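PDB 2BZV: fiber protein 2, which forms the trimeric spikes at the capsid vertices, whose receptor-binding knob, the part described here, serves attachment to host cells, possibly through CXCAR. Local coordinates for residues Ser21-Pro26 with Ser89-Tyr94; Ala36-Cys41 with Ile53-Leu58. All blocks are in the same frame, centred on the assembly; numbering follows the deposited sequence.

Contact 1 (Ser21-Pro26 with Ser89-Tyr94)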
loop_
_atom_site.group_PDB
_atom_site.type_symbol
_atom_site.label_atom_id
_atom_site.label_comp_id
_atom_site.label_asym_id
_atom_site.label_seq_id
_atom_site.Cartn_x
_atom_site.Cartn_y
_atom_site.Cartn_z
ATOM N N SER A 21 3.052 8.739 -15.843
ATOM C CA SER A 21 2.610 9.748 -16.799
ATOM C C SER A 21 3.117 11.129 -16.434
ATOM O O SER A 21 2.461 12.134 -16.718
ATOM C CB SER A 21 1.088 9.768 -16.900
ATOM O OG SER A 21 0.492 10.237 -15.694
ATOM N N ILE A 22 4.303 11.202 -15.825
ATOM C CA ILE A 22 4.786 12.494 -15.356
ATOM C C ILE A 22 4.947 13.480 -16.509
ATOM O O ILE A 22 5.455 13.139 -17.570
ATOM C CB ILE A 22 6.095 12.351 -14.545
ATOM C CG1 ILE A 22 6.294 13.565 -13.630
ATOM C CG2 ILE A 22 7.303 12.119 -15.447
ATOM C CD1 ILE A 22 7.435 13.402 -12.630
ATOM N N SER A 23 4.518 14.718 -16.280
ATOM C CA SER A 23 4.600 15.749 -17.302
ATOM C C SER A 23 4.592 17.111 -16.641
ATOM O O SER A 23 3.722 17.386 -15.826
ATOM C CB SER A 23 3.393 15.623 -18.251
ATOM O OG SER A 23 3.414 16.641 -19.238
ATOM N N PRO A 24 5.535 17.993 -16.996
ATOM C CA PRO A 24 5.474 19.338 -16.419
ATOM C C PRO A 24 4.318 20.178 -16.976
ATOM O O PRO A 24 3.815 21.074 -16.289
ATOM C CB PRO A 24 6.833 19.954 -16.782
ATOM C CG PRO A 24 7.310 19.175 -17.943
ATOM C CD PRO A 24 6.716 17.798 -17.850
ATOM N N THR A 25 3.913 19.848 -18.199
ATOM C CA THR A 25 2.872 20.565 -18.933
ATOM C C THR A 25 1.577 19.754 -18.973
ATOM O O THR A 25 1.586 18.561 -18.674
ATOM C CB THR A 25 3.361 20.837 -20.357
ATOM O OG1 THR A 25 3.783 19.602 -20.955
ATOM C CG2 THR A 25 4.549 21.802 -20.321
ATOM N N PRO A 26 0.451 20.376 -19.335
ATOM C CA PRO A 26 -0.805 19.627 -19.339
ATOM C C PRO A 26 -0.767 18.447 -20.299
ATOM O O PRO A 26 -0.308 18.561 -21.428
ATOM C CB PRO A 26 -1.839 20.666 -19.794
ATOM C CG PRO A 26 -1.201 21.981 -19.553
ATOM C CD PRO A 26 0.265 21.792 -19.714
ATOM N N SER A 89 -0.757 10.029 -24.907
ATOM C CA SER A 89 -0.023 8.762 -24.853
ATOM C C SER A 89 1.496 8.940 -24.836
ATOM O O SER A 89 2.205 8.100 -24.278
ATOM C CB SER A 89 -0.421 7.845 -26.011
ATOM O OG SER A 89 -0.022 8.430 -27.233
ATOM N N SER A 90 2.007 10.033 -25.400
ATOM C CA SER A 90 3.445 10.250 -25.381
ATOM C C SER A 90 3.986 10.481 -23.978
ATOM O O SER A 90 5.194 10.433 -23.780
ATOM C CB SER A 90 3.829 11.426 -26.283
ATOM O OG SER A 90 3.354 12.638 -25.734
ATOM N N THR A 91 3.122 10.731 -22.998
ATOM C CA THR A 91 3.584 10.889 -21.616
ATOM C C THR A 91 3.476 9.591 -20.811
ATOM O O THR A 91 3.937 9.557 -19.671
ATOM C CB THR A 91 2.863 12.023 -20.863
ATOM O OG1 THR A 91 1.485 11.677 -20.615
ATOM C CG2 THR A 91 2.937 13.341 -21.639
ATOM N N TRP A 92 2.927 8.535 -21.390
ATOM C CA TRP A 92 2.747 7.247 -20.680
ATOM C C TRP A 92 3.961 6.382 -20.974
ATOM O O TRP A 92 4.072 5.778 -22.059
ATOM C CB TRP A 92 1.457 6.606 -21.166
ATOM C CG TRP A 92 1.042 5.342 -20.486
ATOM C CD1 TRP A 92 0.866 4.126 -21.079
ATOM C CD2 TRP A 92 0.685 5.167 -19.099
ATOM N NE1 TRP A 92 0.435 3.197 -20.148
ATOM C CE2 TRP A 92 0.316 3.814 -18.928
ATOM C CE3 TRP A 92 0.659 6.021 -17.988
ATOM C CZ2 TRP A 92 -0.081 3.297 -17.693
ATOM C CZ3 TRP A 92 0.267 5.505 -16.756
ATOM C CH2 TRP A 92 -0.100 4.158 -16.621
ATOM N N ARG A 93 4.903 6.382 -20.027
ATOM C CA ARG A 93 6.254 5.892 -20.277
ATOM C C ARG A 93 6.746 4.980 -19.160
ATOM O O ARG A 93 6.385 5.125 -17.996
ATOM C CB ARG A 93 7.240 7.066 -20.412
ATOM C CG ARG A 93 6.757 8.085 -21.465
ATOM C CD ARG A 93 7.780 9.123 -21.862
ATOM N NE ARG A 93 8.612 8.661 -22.930
ATOM C CZ ARG A 93 8.491 8.800 -24.261
ATOM N NH1 ARG A 93 7.532 9.439 -24.916
ATOM N NH2 ARG A 93 9.439 8.224 -24.934
ATOM N N TYR A 94 7.596 4.028 -19.533
ATOM C CA TYR A 94 8.380 3.288 -18.550
ATOM C C TYR A 94 9.379 4.262 -17.943
ATOM O O TYR A 94 10.198 4.846 -18.651
ATOM C CB TYR A 94 9.135 2.130 -19.200
ATOM C CG TYR A 94 8.250 0.981 -19.645
ATOM C CD1 TYR A 94 7.507 0.257 -18.726
ATOM C CD2 TYR A 94 8.202 0.600 -20.986
ATOM C CE1 TYR A 94 6.711 -0.806 -19.133
ATOM C CE2 TYR A 94 7.417 -0.458 -21.409
ATOM C CZ TYR A 94 6.665 -1.152 -20.478
ATOM O OH TYR A 94 5.866 -2.207 -20.854
HETATM O O HOH W 1 6.240 10.785 -18.781
#
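S21 and S23 meet T91 and W92 at the edge of the five-stranded antiparallel sheet of the adenovirus fibre knob, where the chain leaving strand 18-20 passes the 3-10 turn 89-91 that leads into strand 93-94. The backbones come nearest at S21 and W92, with their CA atoms 4.6 Å apart. No direct hydrogen bond joins the segments. Polar contact instead runs through T91 O, which takes a CA-H...O contact from S21 CA at 3.2 Å, nearly straight at 164° at the hydrogen. The same oxygen accepts a hydrogen bond from a water 2.8 Å away, and that water also donates to I22 O, bridging the two backbones. Van der Waals contact is lighter: T91 CG2 lies 4.1 Å from S23 CB and as far from S23 OG, a hydroxyl that hydrogen-bonds T25 O. R93 NH1 hydrogen-bonds S90 O, on a lone pair of that carbonyl and in the guanidinium plane. The indole of W92, with CG anti to the backbone N (chi1 -175°), turns its benzo edge to S21; the W92 side chain also packs on I19, L40 and L42. S21 CB meets this edge in the indole plane, 3.9 Å from W92 CE3.

Contact 2 (Ala36-Cys41 with Ile53-Leu58)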
loop_
_atom_site.group_PDB
_atom_site.type_symbol
_atom_site.label_atom_id
_atom_site.label_comp_id
_atom_site.label_asym_id
_atom_site.label_seq_id
_atom_site.Cartn_x
_atom_site.Cartn_y
_atom_site.Cartn_z
ATOM N N ALA A 36 -5.858 19.617 -18.129
ATOM C CA ALA A 36 -5.510 18.998 -16.860
ATOM C C ALA A 36 -4.134 18.362 -16.907
ATOM O O ALA A 36 -3.586 18.075 -17.981
ATOM C CB ALA A 36 -6.552 17.934 -16.496
ATOM N N ASN A 37 -3.587 18.126 -15.714
ATOM C CA ASN A 37 -2.373 17.345 -15.558
ATOM C C ASN A 37 -2.711 16.060 -14.827
ATOM O O ASN A 37 -3.274 16.115 -13.728
ATOM C CB ASN A 37 -1.310 18.128 -14.781
ATOM C CG ASN A 37 0.017 17.399 -14.777
ATOM O OD1 ASN A 37 0.166 16.400 -14.063
ATOM N ND2 ASN A 37 0.971 17.871 -15.577
ATOM N N LEU A 38 -2.388 14.925 -15.444
ATOM C CA LEU A 38 -2.576 13.626 -14.812
ATOM C C LEU A 38 -1.230 13.033 -14.468
ATOM O O LEU A 38 -0.379 12.841 -15.348
ATOM C CB LEU A 38 -3.315 12.673 -15.754
ATOM C CG LEU A 38 -3.492 11.247 -15.192
ATOM C CD1 LEU A 38 -4.416 11.245 -13.979
ATOM C CD2 LEU A 38 -4.030 10.320 -16.252
ATOM N N PHE A 39 -1.044 12.717 -13.198
ATOM C CA PHE A 39 0.128 11.977 -12.752
ATOM C C PHE A 39 -0.340 10.649 -12.172
ATOM O O PHE A 39 -0.848 10.581 -11.064
ATOM C CB PHE A 39 0.920 12.772 -11.717
ATOM C CG PHE A 39 2.086 11.993 -11.180
ATOM C CD1 PHE A 39 3.162 11.691 -11.978
ATOM C CD2 PHE A 39 2.044 11.493 -9.881
ATOM C CE1 PHE A 39 4.247 10.946 -11.494
ATOM C CE2 PHE A 39 3.122 10.778 -9.384
ATOM C CZ PHE A 39 4.227 10.522 -10.188
ATOM N N LEU A 40 -0.163 9.599 -12.961
ATOM C CA LEU A 40 -0.462 8.216 -12.568
ATOM C C LEU A 40 0.863 7.484 -12.567
ATOM O O LEU A 40 1.608 7.561 -13.551
ATOM C CB LEU A 40 -1.442 7.591 -13.559
ATOM C CG LEU A 40 -1.705 6.101 -13.379
ATOM C CD1 LEU A 40 -2.295 5.769 -12.008
ATOM C CD2 LEU A 40 -2.650 5.608 -14.456
ATOM N N CYS A 41 1.154 6.776 -11.473
ATOM C CA CYS A 41 2.380 6.011 -11.348
ATOM C C CYS A 41 2.016 4.605 -10.884
ATOM O O CYS A 41 1.342 4.466 -9.847
ATOM C CB CYS A 41 3.322 6.681 -10.341
ATOM S SG CYS A 41 4.893 5.795 -10.134
ATOM N N ILE A 53 -2.297 8.158 -7.943
ATOM C CA ILE A 53 -2.893 9.008 -8.968
ATOM C C ILE A 53 -3.227 10.377 -8.400
ATOM O O ILE A 53 -3.893 10.505 -7.362
ATOM C CB ILE A 53 -4.121 8.331 -9.635
ATOM C CG1 ILE A 53 -4.612 9.169 -10.822
ATOM C CG2 ILE A 53 -5.244 8.013 -8.657
ATOM C CD1 ILE A 53 -5.613 8.416 -11.709
ATOM N N THR A 54 -2.782 11.396 -9.122
ATOM C CA THR A 54 -3.049 12.805 -8.816
ATOM C C THR A 54 -3.492 13.483 -10.105
ATOM O O THR A 54 -2.783 13.398 -11.119
ATOM C CB THR A 54 -1.789 13.503 -8.282
ATOM O OG1 THR A 54 -1.291 12.769 -7.156
ATOM C CG2 THR A 54 -2.112 14.933 -7.856
ATOM N N ILE A 55 -4.643 14.145 -10.071
ATOM C CA ILE A 55 -5.129 14.869 -11.235
ATOM C C ILE A 55 -5.383 16.312 -10.810
ATOM O O ILE A 55 -5.942 16.558 -9.738
ATOM C CB ILE A 55 -6.385 14.185 -11.832
ATOM C CG1 ILE A 55 -6.821 14.896 -13.110
ATOM C CG2 ILE A 55 -7.508 14.088 -10.806
ATOM C CD1 ILE A 55 -7.775 14.110 -13.987
ATOM N N LYS A 56 -4.942 17.243 -11.652
ATOM C CA LYS A 56 -5.066 18.666 -11.358
ATOM C C LYS A 56 -5.737 19.378 -12.519
ATOM O O LYS A 56 -5.258 19.326 -13.649
ATOM C CB LYS A 56 -3.705 19.319 -11.099
ATOM C CG LYS A 56 -3.845 20.746 -10.583
ATOM C CD LYS A 56 -2.517 21.457 -10.391
ATOM C CE LYS A 56 -2.731 22.883 -9.893
ATOM N NZ LYS A 56 -1.470 23.521 -9.405
ATOM N N GLY A 57 -6.843 20.049 -12.235
ATOM C CA GLY A 57 -7.522 20.817 -13.280
ATOM C C GLY A 57 -6.832 22.162 -13.456
ATOM O O GLY A 57 -6.481 22.819 -12.474
ATOM N N LEU A 58 -6.628 22.565 -14.703
ATOM C CA LEU A 58 -5.802 23.732 -14.993
ATOM C C LEU A 58 -6.486 24.849 -15.773
ATOM O O LEU A 58 -6.060 26.004 -15.664
ATOM C CB LEU A 58 -4.566 23.291 -15.774
ATOM C CG LEU A 58 -3.652 22.304 -15.038
ATOM C CD1 LEU A 58 -2.593 21.778 -15.986
ATOM C CD2 LEU A 58 -3.038 22.954 -13.802
HETATM O O HOH W 2 -0.968 15.847 -11.529
#
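L38 fits between I53 and I55 across a beta hairpin of the knob's five-stranded sheet, strands 36-45 and 48-57, whose local axes run antiparallel (174°) and 4.7 Å apart. The register is fixed by two hydrogen-bonded pairs, N37 with K56 and F39 with T54, each closed by two backbone bonds; F39 N to T54 O, at 2.8 Å and 171°, is nearly straight.

On the face bearing L38, L40, I53 and I55 the fit is an interlocking row. L38 CD1 is the bump: it lies 3.8 Å from I53 CG1 and 4.1 Å from I55 CB, so it occupies the notch between the two isoleucines. The turn of L38 at chi2 (66°) is what sets CD1 there. I53 in turn stands between two leucines, its CB 3.9 Å from L40 CD1, and the side chains of both leucines cross it obliquely. W152 of strand 146-153, in the second sheet, packs on I53 and I55, which places this row inside the sandwich. At the end of the row A36 faces G57, which offers no side chain, and A36 CB instead lies 3.4 Å from K56 O.

The other face carries N37, F39, T54 and K56. F39 turns its ring edge to T54 OG1, which bonds T164 OG1, and also packs on I170 of a neighbouring subunit. A water appears to donate to both N37 OD1 (2.8 Å) and T54 O, while N37 ND2 bonds S23 O. Past the strand end, L58 folds back over the A36-N37 peptide, its CD1 3.8 Å from N37 N.

Overall arrangement
Both contacts reach the same sheet, with centres about 10 Å apart, and contact 2 is nested along the chain inside the loop that contact 1 closes. The link runs through segment 36-41 of contact 2, which S21 and S23 of contact 1 touch: S21 OG lies 2.8 Å from L38 O, a probable hydrogen bond, and S23 O lies 2.8 Å from N37 ND2, another. N27 adds a second, ND2 bonding T91 OG1 and OD1 taking L38 N. Contact 1 sets the loop after strand 18-20 against the turn leading into strand 93-94. Contact 2 lies deeper, its centre about 9 Å from the chain centre against 11 Å, with 7 of 11 touching residues buried against 2 of 5.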